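Local coordinates for protein putative decarboxylase involved in desferrioxamine biosynthesis (Erwinia amylovora, PDB 5O5C) that probably decarboxylates lysine to cadaverine with pyridoxal 5'-phosphate as cofactor, supplying the diamine for desferrioxamine siderophore biosynthesis, at residues Lys330-Thr335 with Met398-Ala403; Ile149-Ser154 with Leu305-Ser310; Ala268-Thr273 with Pro313-Ile318. All coordinates share one frame; numbering follows the deposited sequence.

Contact 1 of 3, residues Lys330-Thr335 with Met398-Ala403. With PLP (pyridoxal-5'-phosphate), chain H.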
ATOM      1  N   LYS B 330      -2.576   0.735 -13.654  1.00 22.11           N
ATOM      2  CA  LYS B 330      -2.102   1.260 -14.968  1.00 23.11           C
ATOM      3  C   LYS B 330      -2.931   0.866 -16.215  1.00 22.90           C
ATOM      4  O   LYS B 330      -3.227   1.698 -17.045  1.00 26.20           O
ATOM      5  CB  LYS B 330      -0.685   0.787 -15.219  1.00 24.86           C
ATOM      6  CG  LYS B 330       0.272   1.242 -14.143  1.00 26.26           C
ATOM      7  CD  LYS B 330       1.679   0.765 -14.384  1.00 30.39           C
ATOM      8  CE  LYS B 330       2.540   1.781 -13.681  1.00 37.31           C
ATOM      9  NZ  LYS B 330       3.911   1.356 -13.805  1.00 36.13           N
ATOM     10  N   SER B 331      -3.255  -0.406 -16.372  1.00 22.62           N
ATOM     11  CA  SER B 331      -3.837  -0.882 -17.599  1.00 20.41           C
ATOM     12  C   SER B 331      -5.257  -1.359 -17.538  1.00 18.60           C
ATOM     13  O   SER B 331      -5.801  -1.642 -18.585  1.00 17.44           O
ATOM     14  CB  SER B 331      -2.946  -1.967 -18.227  1.00 22.06           C
ATOM     15  OG  SER B 331      -1.610  -1.514 -18.255  1.00 20.19           O
ATOM     16  N   PHE B 332      -5.850  -1.429 -16.352  1.00 18.29           N
ATOM     17  CA  PHE B 332      -7.264  -1.762 -16.194  1.00 18.50           C
ATOM     18  C   PHE B 332      -8.150  -0.623 -15.714  1.00 19.83           C
ATOM     19  O   PHE B 332      -9.251  -0.881 -15.244  1.00 19.74           O
ATOM     20  CB  PHE B 332      -7.421  -2.955 -15.264  1.00 17.46           C
ATOM     21  CG  PHE B 332      -6.921  -4.232 -15.844  1.00 19.48           C
ATOM     22  CD1 PHE B 332      -5.549  -4.490 -15.950  1.00 19.23           C
ATOM     23  CD2 PHE B 332      -7.806  -5.196 -16.264  1.00 18.40           C
ATOM     24  CE1 PHE B 332      -5.109  -5.666 -16.489  1.00 19.10           C
ATOM     25  CE2 PHE B 332      -7.363  -6.368 -16.778  1.00 19.61           C
ATOM     26  CZ  PHE B 332      -6.013  -6.589 -16.934  1.00 18.87           C
ATOM     27  N   PHE B 333      -7.720   0.638 -15.871  1.00 23.26           N
ATOM     28  CA  PHE B 333      -8.598   1.829 -15.513  1.00 21.27           C
ATOM     29  C   PHE B 333      -9.183   1.797 -14.076  1.00 20.35           C
ATOM     30  O   PHE B 333     -10.323   2.270 -13.810  1.00 20.58           O
ATOM     31  CB  PHE B 333      -9.694   1.969 -16.560  1.00 22.68           C
ATOM     32  CG  PHE B 333      -9.186   1.803 -17.959  1.00 25.23           C
ATOM     33  CD1 PHE B 333      -8.565   2.830 -18.605  1.00 27.97           C
ATOM     34  CD2 PHE B 333      -9.259   0.575 -18.595  1.00 28.47           C
ATOM     35  CE1 PHE B 333      -8.011   2.667 -19.853  1.00 29.19           C
ATOM     36  CE2 PHE B 333      -8.723   0.405 -19.854  1.00 30.62           C
ATOM     37  CZ  PHE B 333      -8.093   1.459 -20.482  1.00 27.90           C
ATOM     38  N   GLN B 334      -8.407   1.224 -13.161  1.00 18.51           N
ATOM     39  CA  GLN B 334      -8.743   1.173 -11.738  1.00 17.90           C
ATOM     40  C   GLN B 334      -7.960   2.182 -10.961  1.00 17.42           C
ATOM     41  O   GLN B 334      -6.807   2.406 -11.243  1.00 18.46           O
ATOM     42  CB  GLN B 334      -8.399  -0.167 -11.171  1.00 19.25           C
ATOM     43  CG  GLN B 334      -9.174  -1.258 -11.746  1.00 19.87           C
ATOM     44  CD  GLN B 334     -10.679  -1.022 -11.879  1.00 22.24           C
ATOM     45  OE1 GLN B 334     -11.428  -0.845 -10.889  1.00 25.13           O
ATOM     46  NE2 GLN B 334     -11.129  -1.015 -13.117  1.00 20.15           N
ATOM     47  N   THR B 335      -8.588   2.778  -9.971  1.00 17.69           N
ATOM     48  CA  THR B 335      -7.940   3.783  -9.128  1.00 18.43           C
ATOM     49  C   THR B 335      -6.737   3.144  -8.371  1.00 17.86           C
ATOM     50  O   THR B 335      -6.656   1.935  -8.216  1.00 18.12           O
ATOM     51  CB  THR B 335      -8.888   4.375  -8.056  1.00 19.11           C
ATOM     52  OG1 THR B 335      -9.157   3.383  -7.047  1.00 21.46           O
ATOM     53  CG2 THR B 335     -10.178   4.848  -8.632  1.00 20.68           C
ATOM     54  N   MET B 398     -14.897  -7.654 -21.616  1.00 30.88           N
ATOM     55  CA  MET B 398     -14.726  -7.218 -23.015  1.00 36.54           C
ATOM     56  C   MET B 398     -14.794  -5.692 -23.152  1.00 32.58           C
ATOM     57  O   MET B 398     -14.210  -5.113 -24.075  1.00 34.83           O
ATOM     58  CB  MET B 398     -15.736  -7.888 -23.972  1.00 38.65           C
ATOM     59  CG  MET B 398     -15.474  -7.586 -25.465  1.00 45.89           C
ATOM     60  SD  MET B 398     -13.779  -7.130 -26.015  1.00 53.86           S
ATOM     61  CE  MET B 398     -13.931  -7.399 -27.776  1.00 55.37           C
ATOM     62  N   ALA B 399     -15.493  -5.029 -22.242  1.00 30.20           N
ATOM     63  CA  ALA B 399     -15.434  -3.569 -22.195  1.00 27.67           C
ATOM     64  C   ALA B 399     -13.986  -3.082 -21.920  1.00 24.45           C
ATOM     65  O   ALA B 399     -13.567  -2.126 -22.498  1.00 20.85           O
ATOM     66  CB  ALA B 399     -16.395  -3.032 -21.169  1.00 27.85           C
ATOM     67  N   LEU B 400     -13.220  -3.772 -21.066  1.00 23.24           N
ATOM     68  CA  LEU B 400     -11.817  -3.395 -20.809  1.00 24.33           C
ATOM     69  C   LEU B 400     -10.882  -3.607 -22.006  1.00 23.67           C
ATOM     70  O   LEU B 400     -10.008  -2.792 -22.307  1.00 23.52           O
ATOM     71  CB  LEU B 400     -11.302  -4.136 -19.565  1.00 24.88           C
ATOM     72  CG  LEU B 400     -11.992  -3.766 -18.233  1.00 24.29           C
ATOM     73  CD1 LEU B 400     -11.628  -4.712 -17.104  1.00 25.72           C
ATOM     74  CD2 LEU B 400     -11.596  -2.388 -17.833  1.00 24.34           C
ATOM     75  N   GLY B 401     -11.089  -4.725 -22.674  1.00 26.05           N
ATOM     76  CA  GLY B 401     -10.337  -5.107 -23.862  1.00 25.29           C
ATOM     77  C   GLY B 401     -10.598  -4.203 -25.024  1.00 24.11           C
ATOM     78  O   GLY B 401      -9.683  -3.969 -25.808  1.00 28.15           O
ATOM     79  N   ASN B 402     -11.839  -3.728 -25.152  1.00 27.90           N
ATOM     80  CA  ASN B 402     -12.241  -2.787 -26.208  1.00 27.38           C
ATOM     81  C   ASN B 402     -11.504  -1.485 -26.056  1.00 27.42           C
ATOM     82  O   ASN B 402     -10.995  -0.954 -27.030  1.00 24.68           O
ATOM     83  CB  ASN B 402     -13.755  -2.493 -26.229  1.00 29.90           C
ATOM     84  CG  ASN B 402     -14.593  -3.659 -26.732  1.00 32.96           C
ATOM     85  OD1 ASN B 402     -14.112  -4.507 -27.479  1.00 30.25           O
ATOM     86  ND2 ASN B 402     -15.849  -3.725 -26.281  1.00 31.06           N
ATOM     87  N   ALA B 403     -11.498  -0.971 -24.831  1.00 27.20           N
ATOM     88  CA  ALA B 403     -10.716   0.206 -24.475  1.00 26.34           C
ATOM     89  C   ALA B 403      -9.244   0.016 -24.771  1.00 25.32           C
ATOM     90  O   ALA B 403      -8.655   0.844 -25.436  1.00 22.60           O
ATOM     91  CB  ALA B 403     -10.888   0.527 -23.011  1.00 26.11           C
TER
HETATM   92  N1  PLP H 601       7.043  -2.565 -13.280  1.00 35.64           N
HETATM   93  C2  PLP H 601       6.797  -1.904 -14.430  1.00 36.73           C
HETATM   94  C2A PLP H 601       6.994  -2.579 -15.754  1.00 35.63           C
HETATM   95  C3  PLP H 601       6.313  -0.518 -14.360  1.00 37.96           C
HETATM   96  O3  PLP H 601       6.044   0.208 -15.495  1.00 41.45           O
HETATM   97  C4  PLP H 601       6.130   0.040 -12.998  1.00 37.02           C
HETATM   98  C4A PLP H 601       5.718   1.446 -12.796  1.00 39.68           C
HETATM   99  C5  PLP H 601       6.436  -0.781 -11.825  1.00 36.93           C
HETATM  100  C6  PLP H 601       6.911  -2.059 -12.042  1.00 36.16           C
HETATM  101  C5A PLP H 601       6.263  -0.206 -10.437  1.00 37.44           C
HETATM  102  O4P PLP H 601       4.838  -0.125 -10.276  1.00 39.86           O
HETATM  103  P   PLP H 601       4.036   0.617  -9.085  1.00 38.91           P
HETATM  104  O1P PLP H 601       4.209   2.074  -9.370  1.00 40.94           O
HETATM  105  O2P PLP H 601       2.603   0.203  -9.305  1.00 40.13           O
HETATM  106  O3P PLP H 601       4.575   0.217  -7.757  1.00 36.33           O
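F332 and F333 meet L400 and A403 where the chain behind the cofactor lysine of a fold-type I PLP enzyme passes helix 397-420. The side-chain pairs are apolar and no hydrogen bond crosses; 196 Å² is buried, and the F332 and L400 CA atoms come to 6.7 Å. At the start of 330-335, K330 reaches away from this helix. With its chain extended beyond CG, K330 NZ is modelled 2.1 Å from PLP C4A, too close for a non-bonded pair; this is consistent with the predicted Schiff-base lysine, but no link is modelled. S331 OG is bonded to Y301 O. Helix 328-331 then ends, and F332 is the first residue to leave helical angles. L400 CD1 comes to the edge of its ring, near the ring plane, 3.9 Å from F332 CD2, and the two side chains cross at about a right angle. The CB of F333 points toward the helix. Its ring and L400 run past each other in opposite directions, F333 CD2 lying 3.8 Å from L400 CD2, again at the ring edge. One helical turn on, A403 CB lies 3.8 Å from F333 CE2, in an oblique position. CD1 of L400 thus meets the F332 ring, while CD2 lies against both F333 CD2 and the carbonyl F332 O; I28 of the second subunit also packs on F333. Q334 turns its amide back along its own segment. The OE1 atom is held by S118 OG, and NE2 serves both T391 OG1 and the backbone at F332. The latter bond, Q334 NE2 to F332 O, measures 2.8 Å with an N-H...O angle of 163°; the acceptor lies close to the amide plane, while the donor is tilted 25° from the carbonyl plane.

Contact 2 of 3, residues Ile149-Ser154 with Leu305-Ser310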
ATOM      1  N   ILE B 149      -8.435 -12.766  -8.089  1.00 20.65           N
ATOM      2  CA  ILE B 149      -7.175 -13.419  -8.247  1.00 21.63           C
ATOM      3  C   ILE B 149      -7.230 -14.634  -9.166  1.00 21.58           C
ATOM      4  O   ILE B 149      -6.415 -14.745 -10.102  1.00 23.49           O
ATOM      5  CB  ILE B 149      -6.627 -13.834  -6.862  1.00 22.31           C
ATOM      6  CG1 ILE B 149      -6.043 -12.607  -6.213  1.00 23.93           C
ATOM      7  CG2 ILE B 149      -5.538 -14.881  -6.974  1.00 21.57           C
ATOM      8  CD1 ILE B 149      -5.582 -12.875  -4.832  1.00 25.77           C
ATOM      9  N   ASP B 150      -8.172 -15.522  -8.877  1.00 23.32           N
ATOM     10  CA  ASP B 150      -8.361 -16.768  -9.651  1.00 24.19           C
ATOM     11  C   ASP B 150      -8.753 -16.432 -11.070  1.00 23.38           C
ATOM     12  O   ASP B 150      -8.222 -17.021 -11.954  1.00 24.15           O
ATOM     13  CB  ASP B 150      -9.440 -17.651  -9.094  1.00 23.23           C
ATOM     14  CG  ASP B 150      -9.092 -18.281  -7.726  1.00 25.27           C
ATOM     15  OD1 ASP B 150      -7.909 -18.457  -7.305  1.00 23.24           O
ATOM     16  OD2 ASP B 150     -10.081 -18.642  -7.090  1.00 24.85           O
ATOM     17  N   TRP B 151      -9.673 -15.496 -11.272  1.00 23.00           N
ATOM     18  CA  TRP B 151      -9.984 -15.007 -12.626  1.00 25.78           C
ATOM     19  C   TRP B 151      -8.740 -14.472 -13.362  1.00 24.09           C
ATOM     20  O   TRP B 151      -8.554 -14.721 -14.562  1.00 26.48           O
ATOM     21  CB  TRP B 151     -11.064 -13.924 -12.579  1.00 27.10           C
ATOM     22  CG  TRP B 151     -11.363 -13.260 -13.920  1.00 26.26           C
ATOM     23  CD1 TRP B 151     -12.255 -13.704 -14.849  1.00 27.06           C
ATOM     24  CD2 TRP B 151     -10.810 -12.029 -14.449  1.00 28.33           C
ATOM     25  NE1 TRP B 151     -12.268 -12.862 -15.933  1.00 31.97           N
ATOM     26  CE2 TRP B 151     -11.413 -11.814 -15.716  1.00 28.04           C
ATOM     27  CE3 TRP B 151      -9.850 -11.114 -13.997  1.00 29.39           C
ATOM     28  CZ2 TRP B 151     -11.093 -10.719 -16.547  1.00 27.82           C
ATOM     29  CZ3 TRP B 151      -9.523 -10.003 -14.830  1.00 30.87           C
ATOM     30  CH2 TRP B 151     -10.160  -9.825 -16.094  1.00 31.68           C
ATOM     31  N   THR B 152      -7.904 -13.716 -12.661  1.00 22.70           N
ATOM     32  CA  THR B 152      -6.660 -13.228 -13.278  1.00 20.95           C
ATOM     33  C   THR B 152      -5.760 -14.390 -13.653  1.00 19.46           C
ATOM     34  O   THR B 152      -5.229 -14.476 -14.756  1.00 20.55           O
ATOM     35  CB  THR B 152      -5.934 -12.212 -12.375  1.00 18.96           C
ATOM     36  OG1 THR B 152      -6.833 -11.149 -12.099  1.00 16.89           O
ATOM     37  CG2 THR B 152      -4.796 -11.656 -13.095  1.00 18.63           C
ATOM     38  N   LEU B 153      -5.594 -15.307 -12.746  1.00 21.29           N
ATOM     39  CA  LEU B 153      -4.722 -16.441 -13.016  1.00 23.09           C
ATOM     40  C   LEU B 153      -5.202 -17.288 -14.236  1.00 24.26           C
ATOM     41  O   LEU B 153      -4.380 -17.831 -14.998  1.00 21.78           O
ATOM     42  CB  LEU B 153      -4.642 -17.337 -11.821  1.00 23.21           C
ATOM     43  CG  LEU B 153      -3.820 -16.860 -10.635  1.00 22.60           C
ATOM     44  CD1 LEU B 153      -4.261 -17.733  -9.505  1.00 24.97           C
ATOM     45  CD2 LEU B 153      -2.318 -16.988 -10.854  1.00 23.06           C
ATOM     46  N   SER B 154      -6.516 -17.387 -14.389  1.00 23.44           N
ATOM     47  CA  SER B 154      -7.114 -17.981 -15.585  1.00 26.11           C
ATOM     48  C   SER B 154      -6.706 -17.303 -16.879  1.00 24.29           C
ATOM     49  O   SER B 154      -6.562 -17.969 -17.912  1.00 24.04           O
ATOM     50  CB  SER B 154      -8.625 -17.978 -15.477  1.00 28.49           C
ATOM     51  OG  SER B 154      -9.193 -18.685 -16.544  1.00 32.44           O
ATOM     52  N   LEU B 305      -3.092  -6.633 -21.888  1.00 24.28           N
ATOM     53  CA  LEU B 305      -3.295  -7.550 -23.004  1.00 24.17           C
ATOM     54  C   LEU B 305      -4.021  -8.836 -22.602  1.00 27.06           C
ATOM     55  O   LEU B 305      -4.514  -9.560 -23.486  1.00 27.66           O
ATOM     56  CB  LEU B 305      -1.963  -7.860 -23.673  1.00 22.84           C
ATOM     57  CG  LEU B 305      -1.198  -6.714 -24.303  1.00 22.30           C
ATOM     58  CD1 LEU B 305       0.174  -7.185 -24.756  1.00 24.41           C
ATOM     59  CD2 LEU B 305      -1.993  -6.125 -25.453  1.00 22.19           C
ATOM     60  N   LEU B 306      -4.123  -9.103 -21.285  1.00 26.15           N
ATOM     61  CA  LEU B 306      -4.866 -10.248 -20.774  1.00 26.78           C
ATOM     62  C   LEU B 306      -6.339 -10.169 -21.056  1.00 27.31           C
ATOM     63  O   LEU B 306      -7.039 -11.199 -20.987  1.00 28.44           O
ATOM     64  CB  LEU B 306      -4.670 -10.422 -19.256  1.00 27.54           C
ATOM     65  CG  LEU B 306      -3.275 -10.714 -18.751  1.00 27.00           C
ATOM     66  CD1 LEU B 306      -3.316 -10.755 -17.236  1.00 26.87           C
ATOM     67  CD2 LEU B 306      -2.725 -12.016 -19.318  1.00 28.15           C
ATOM     68  N   VAL B 307      -6.824  -8.963 -21.355  1.00 28.39           N
ATOM     69  CA  VAL B 307      -8.234  -8.737 -21.749  1.00 25.99           C
ATOM     70  C   VAL B 307      -8.476  -8.380 -23.226  1.00 29.09           C
ATOM     71  O   VAL B 307      -9.611  -8.090 -23.586  1.00 29.97           O
ATOM     72  CB  VAL B 307      -8.936  -7.684 -20.860  1.00 26.39           C
ATOM     73  CG1 VAL B 307      -9.170  -8.242 -19.471  1.00 28.70           C
ATOM     74  CG2 VAL B 307      -8.191  -6.372 -20.781  1.00 24.62           C
ATOM     75  N   SER B 308      -7.458  -8.461 -24.080  1.00 28.43           N
ATOM     76  CA  SER B 308      -7.612  -8.106 -25.498  1.00 30.65           C
ATOM     77  C   SER B 308      -7.965  -9.348 -26.319  1.00 33.42           C
ATOM     78  O   SER B 308      -7.245 -10.363 -26.276  1.00 31.66           O
ATOM     79  CB  SER B 308      -6.342  -7.448 -26.031  1.00 28.74           C
ATOM     80  OG  SER B 308      -6.462  -7.076 -27.395  1.00 27.59           O
ATOM     81  N   GLU B 309      -9.114  -9.269 -26.994  1.00 36.24           N
ATOM     82  CA  GLU B 309      -9.601 -10.281 -27.947  1.00 39.75           C
ATOM     83  C   GLU B 309      -8.526 -10.803 -28.894  1.00 38.91           C
ATOM     84  O   GLU B 309      -8.430 -12.011 -29.092  1.00 46.24           O
ATOM     85  CB  GLU B 309     -10.774  -9.710 -28.792  1.00 43.73           C
ATOM     86  CG  GLU B 309     -10.450  -8.432 -29.614  1.00 46.61           C
ATOM     87  CD  GLU B 309     -11.485  -8.110 -30.691  1.00 45.89           C
ATOM     88  OE1 GLU B 309     -12.702  -8.147 -30.403  1.00 52.43           O
ATOM     89  OE2 GLU B 309     -11.081  -7.799 -31.837  1.00 43.91           O
ATOM     90  N   SER B 310      -7.716  -9.897 -29.456  1.00 37.74           N
ATOM     91  CA  SER B 310      -6.771 -10.229 -30.526  1.00 36.37           C
ATOM     92  C   SER B 310      -5.300 -10.180 -30.115  1.00 36.60           C
ATOM     93  O   SER B 310      -4.498 -10.928 -30.659  1.00 39.34           O
ATOM     94  CB  SER B 310      -6.986  -9.320 -31.733  1.00 35.94           C
ATOM     95  OG  SER B 310      -6.881  -7.951 -31.393  1.00 38.75           O
TER
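In the crossover that leads from strand 294-299 to strand 323-327 of the large PLP-binding sheet, a short 3-10 turn carries V307 and L306 against W151 and T152 of helix 140-156. The contact is slight: 101 Å² is buried, no hydrogen bond spans the segments, and the nearest CA atoms, those of T152 and L306, stand 8.3 Å apart. Its main point is the indole. W151 holds CG anti to the backbone N (chi1 175°), which swings the six-membered ring out until CH2 lies 3.9 Å from V307 CG1. That methyl sits at the ring edge, near the indole plane, and the two side chains cross at roughly a right angle; no stacking on a face is involved. Elsewhere on the indole, NE1 donates to D77 OD1 of the second subunit, and L76 of that subunit packs against the W151 side chain. Thus W151 packs on V307 in its own chain, and meets the second subunit through both an N-H...carboxylate bond and packing. The second pair is looser, T152 CG2 being 4.5 Å from L306 CD1, although L306 points its CB toward the helix. T152 sends its hydroxyl elsewhere, to Y328 OH and to V148 O one turn back in the helix, and it is CG2 that lies nearest the leucine. The 3-10 turn is closed by S308 N bonded to L305 O at 3.2 Å, and R155 NH1, from the next residue of the same helix, bonds L306 O. Because the direct pairs are methyl to ring edge and methyl to methyl, they carry little directional preference; what fixes the orientation of W151 and T152 is probably their polar bonds to D77 of the second subunit and to Y328 and V148.

Contact 3 of 3, residues Ala268-Thr273 with Pro313-Ile318; sequences ATSGTT and PRLAGI. With PLP (pyridoxal-5'-phosphate), chain H.
The flat pyridoxal ring lies on the far side of 268-273 from the point where S270 touches L315. T273 OG1 approaches PLP O3 from well above the ring plane, on the face opposite that from which K330 comes, and bonds it at 2.7 Å; either oxygen could be the donor. At the methyl edge, G271 O is nearly level with the ring, 3.6 Å from PLP C2A, and T269 CG2 lies 4.1 Å from the same carbon. T269 ends strand 262-269, an inner strand of the mixed sheet of the fold-type I domain, and S270 to T273 follow its C-terminal end as loop, with S270 at the centre of an inverse gamma turn. Against its back packs the crossover loop 313-318, whose L315-I318 portion is a type II beta turn closed by I318 N bonded to L315 O. S270 CB meets L315 CD2 at 3.7 Å, the closest pair across the segments. Since chi1 of 56° sets S270 OG between the backbone N and carbonyl carbon, the hydroxyl also lies beside L315 CD2, at 4.0 Å, and makes a weak bond to D298 O. I318 CD1 stands farther off, 4.4 Å from S270 OG.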
ATOM      1  N   ALA B 268      11.900 -10.822 -16.695  1.00 25.08           N
ATOM      2  CA  ALA B 268      11.376 -10.518 -18.032  1.00 24.20           C
ATOM      3  C   ALA B 268      10.255  -9.533 -17.903  1.00 23.23           C
ATOM      4  O   ALA B 268       9.267  -9.818 -17.180  1.00 21.27           O
ATOM      5  CB  ALA B 268      10.836 -11.779 -18.680  1.00 24.09           C
ATOM      6  N   THR B 269      10.373  -8.421 -18.642  1.00 19.48           N
ATOM      7  CA  THR B 269       9.419  -7.350 -18.637  1.00 21.06           C
ATOM      8  C   THR B 269       8.536  -7.394 -19.900  1.00 23.75           C
ATOM      9  O   THR B 269       9.013  -7.194 -21.050  1.00 22.83           O
ATOM     10  CB  THR B 269      10.174  -6.022 -18.439  1.00 21.47           C
ATOM     11  OG1 THR B 269      10.925  -6.158 -17.250  1.00 20.00           O
ATOM     12  CG2 THR B 269       9.232  -4.858 -18.310  1.00 21.01           C
ATOM     13  N   SER B 270       7.251  -7.689 -19.675  1.00 21.67           N
ATOM     14  CA  SER B 270       6.274  -7.809 -20.738  1.00 22.72           C
ATOM     15  C   SER B 270       5.583  -6.471 -20.878  1.00 23.21           C
ATOM     16  O   SER B 270       4.361  -6.340 -20.637  1.00 22.02           O
ATOM     17  CB  SER B 270       5.305  -8.979 -20.464  1.00 22.76           C
ATOM     18  OG  SER B 270       4.629  -8.875 -19.195  1.00 24.45           O
ATOM     19  N   GLY B 271       6.380  -5.461 -21.255  1.00 22.50           N
ATOM     20  CA  GLY B 271       5.938  -4.072 -21.320  1.00 21.89           C
ATOM     21  C   GLY B 271       6.849  -3.176 -20.528  1.00 24.23           C
ATOM     22  O   GLY B 271       6.566  -2.884 -19.340  1.00 20.83           O
ATOM     23  N   THR B 272       7.969  -2.780 -21.144  1.00 23.86           N
ATOM     24  CA  THR B 272       8.876  -1.870 -20.482  1.00 24.33           C
ATOM     25  C   THR B 272       8.194  -0.516 -20.305  1.00 25.62           C
ATOM     26  O   THR B 272       7.364  -0.109 -21.141  1.00 26.31           O
ATOM     27  CB  THR B 272      10.267  -1.768 -21.149  1.00 24.25           C
ATOM     28  OG1 THR B 272      10.204  -1.098 -22.411  1.00 25.54           O
ATOM     29  CG2 THR B 272      10.859  -3.141 -21.294  1.00 25.71           C
ATOM     30  N   THR B 273       8.502   0.146 -19.191  1.00 23.79           N
ATOM     31  CA  THR B 273       7.871   1.422 -18.826  1.00 21.99           C
ATOM     32  C   THR B 273       8.015   2.505 -19.896  1.00 22.33           C
ATOM     33  O   THR B 273       7.067   3.196 -20.168  1.00 24.54           O
ATOM     34  CB  THR B 273       8.475   1.944 -17.531  1.00 21.86           C
ATOM     35  OG1 THR B 273       8.421   0.882 -16.556  1.00 23.80           O
ATOM     36  CG2 THR B 273       7.815   3.195 -17.034  1.00 20.73           C
ATOM     37  N   PRO B 313      -2.375 -13.016 -27.609  1.00 26.80           N
ATOM     38  CA  PRO B 313      -1.193 -13.788 -28.053  1.00 26.58           C
ATOM     39  C   PRO B 313       0.128 -13.085 -27.933  1.00 26.71           C
ATOM     40  O   PRO B 313       1.154 -13.754 -27.836  1.00 31.25           O
ATOM     41  CB  PRO B 313      -1.525 -14.137 -29.510  1.00 27.25           C
ATOM     42  CG  PRO B 313      -3.004 -14.269 -29.498  1.00 27.99           C
ATOM     43  CD  PRO B 313      -3.485 -13.189 -28.564  1.00 28.35           C
ATOM     44  N   ARG B 314       0.141 -11.751 -27.855  1.00 27.36           N
ATOM     45  CA  ARG B 314       1.397 -11.046 -27.724  1.00 28.10           C
ATOM     46  C   ARG B 314       2.069 -11.226 -26.337  1.00 27.56           C
ATOM     47  O   ARG B 314       3.226 -10.820 -26.165  1.00 23.69           O
ATOM     48  CB  ARG B 314       1.241  -9.566 -28.108  1.00 27.34           C
ATOM     49  CG  ARG B 314       0.813  -9.364 -29.563  1.00 29.12           C
ATOM     50  CD  ARG B 314       0.210  -8.000 -29.802  1.00 31.04           C
ATOM     51  NE  ARG B 314       1.171  -6.965 -29.525  1.00 36.98           N
ATOM     52  CZ  ARG B 314       0.902  -5.697 -29.250  1.00 41.95           C
ATOM     53  NH1 ARG B 314      -0.320  -5.212 -29.173  1.00 45.33           N
ATOM     54  NH2 ARG B 314       1.905  -4.888 -29.041  1.00 47.58           N
ATOM     55  N   LEU B 315       1.320 -11.748 -25.366  1.00 27.04           N
ATOM     56  CA  LEU B 315       1.852 -12.145 -24.050  1.00 25.93           C
ATOM     57  C   LEU B 315       2.174 -13.652 -23.928  1.00 26.16           C
ATOM     58  O   LEU B 315       2.643 -14.099 -22.870  1.00 27.97           O
ATOM     59  CB  LEU B 315       0.901 -11.732 -22.922  1.00 23.64           C
ATOM     60  CG  LEU B 315       0.810 -10.252 -22.500  1.00 23.75           C
ATOM     61  CD1 LEU B 315      -0.090 -10.131 -21.281  1.00 24.45           C
ATOM     62  CD2 LEU B 315       2.176  -9.608 -22.277  1.00 22.47           C
ATOM     63  N   ALA B 316       2.002 -14.428 -24.990  1.00 27.92           N
ATOM     64  CA  ALA B 316       2.333 -15.886 -24.931  1.00 28.66           C
ATOM     65  C   ALA B 316       3.765 -16.171 -24.450  1.00 28.43           C
ATOM     66  O   ALA B 316       4.747 -15.548 -24.875  1.00 31.30           O
ATOM     67  CB  ALA B 316       2.033 -16.572 -26.261  1.00 29.19           C
ATOM     68  N   GLY B 317       3.872 -17.101 -23.505  1.00 27.83           N
ATOM     69  CA  GLY B 317       5.087 -17.333 -22.771  1.00 26.59           C
ATOM     70  C   GLY B 317       4.989 -16.833 -21.318  1.00 28.92           C
ATOM     71  O   GLY B 317       5.798 -17.229 -20.494  1.00 23.73           O
ATOM     72  N   ILE B 318       4.004 -15.969 -21.018  1.00 27.18           N
ATOM     73  CA  ILE B 318       3.698 -15.524 -19.654  1.00 26.93           C
ATOM     74  C   ILE B 318       3.192 -16.704 -18.805  1.00 25.56           C
ATOM     75  O   ILE B 318       3.434 -16.767 -17.598  1.00 27.34           O
ATOM     76  CB  ILE B 318       2.642 -14.387 -19.664  1.00 28.41           C
ATOM     77  CG1 ILE B 318       2.603 -13.686 -18.321  1.00 28.63           C
ATOM     78  CG2 ILE B 318       1.238 -14.905 -20.079  1.00 28.58           C
ATOM     79  CD1 ILE B 318       1.953 -12.324 -18.381  1.00 29.08           C
TER
HETATM   80  N1  PLP H 601       7.043  -2.565 -13.280  1.00 35.64           N
HETATM   81  C2  PLP H 601       6.797  -1.904 -14.430  1.00 36.73           C
HETATM   82  C2A PLP H 601       6.994  -2.579 -15.754  1.00 35.63           C
HETATM   83  C3  PLP H 601       6.313  -0.518 -14.360  1.00 37.96           C
HETATM   84  O3  PLP H 601       6.044   0.208 -15.495  1.00 41.45           O
HETATM   85  C4  PLP H 601       6.130   0.040 -12.998  1.00 37.02           C
HETATM   86  C4A PLP H 601       5.718   1.446 -12.796  1.00 39.68           C
HETATM   87  C5  PLP H 601       6.436  -0.781 -11.825  1.00 36.93           C
HETATM   88  C6  PLP H 601       6.911  -2.059 -12.042  1.00 36.16           C
HETATM   89  C5A PLP H 601       6.263  -0.206 -10.437  1.00 37.44           C
HETATM   90  O4P PLP H 601       4.838  -0.125 -10.276  1.00 39.86           O
HETATM   91  P   PLP H 601       4.036   0.617  -9.085  1.00 38.91           P
HETATM   92  O1P PLP H 601       4.209   2.074  -9.370  1.00 40.94           O
HETATM   93  O2P PLP H 601       2.603   0.203  -9.305  1.00 40.13           O
HETATM   94  O3P PLP H 601       4.575   0.217  -7.757  1.00 36.33           O

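How the contacts relate
All three contacts lie in the PLP-binding domain around its mixed sheet. Contacts 2 and 3 alternate their segments along the chain, and both use the crossover between strands 294-299 and 323-327; their centres are 13 Å apart, and L306 CD2 meets L315 CD1 at 3.8 Å. Contact 1, on helix 397-420, opens after both have closed, yet its centre is 11 Å from that of contact 2, on helix 140-156, and V307 CG1 packs 3.7 Å from F332 CE2. Contacts 1 and 3, about 17 Å apart between centres, do not touch, but both reach PLP. The crossover loop thus packs against two segments that each carry a residue of the PLP pocket.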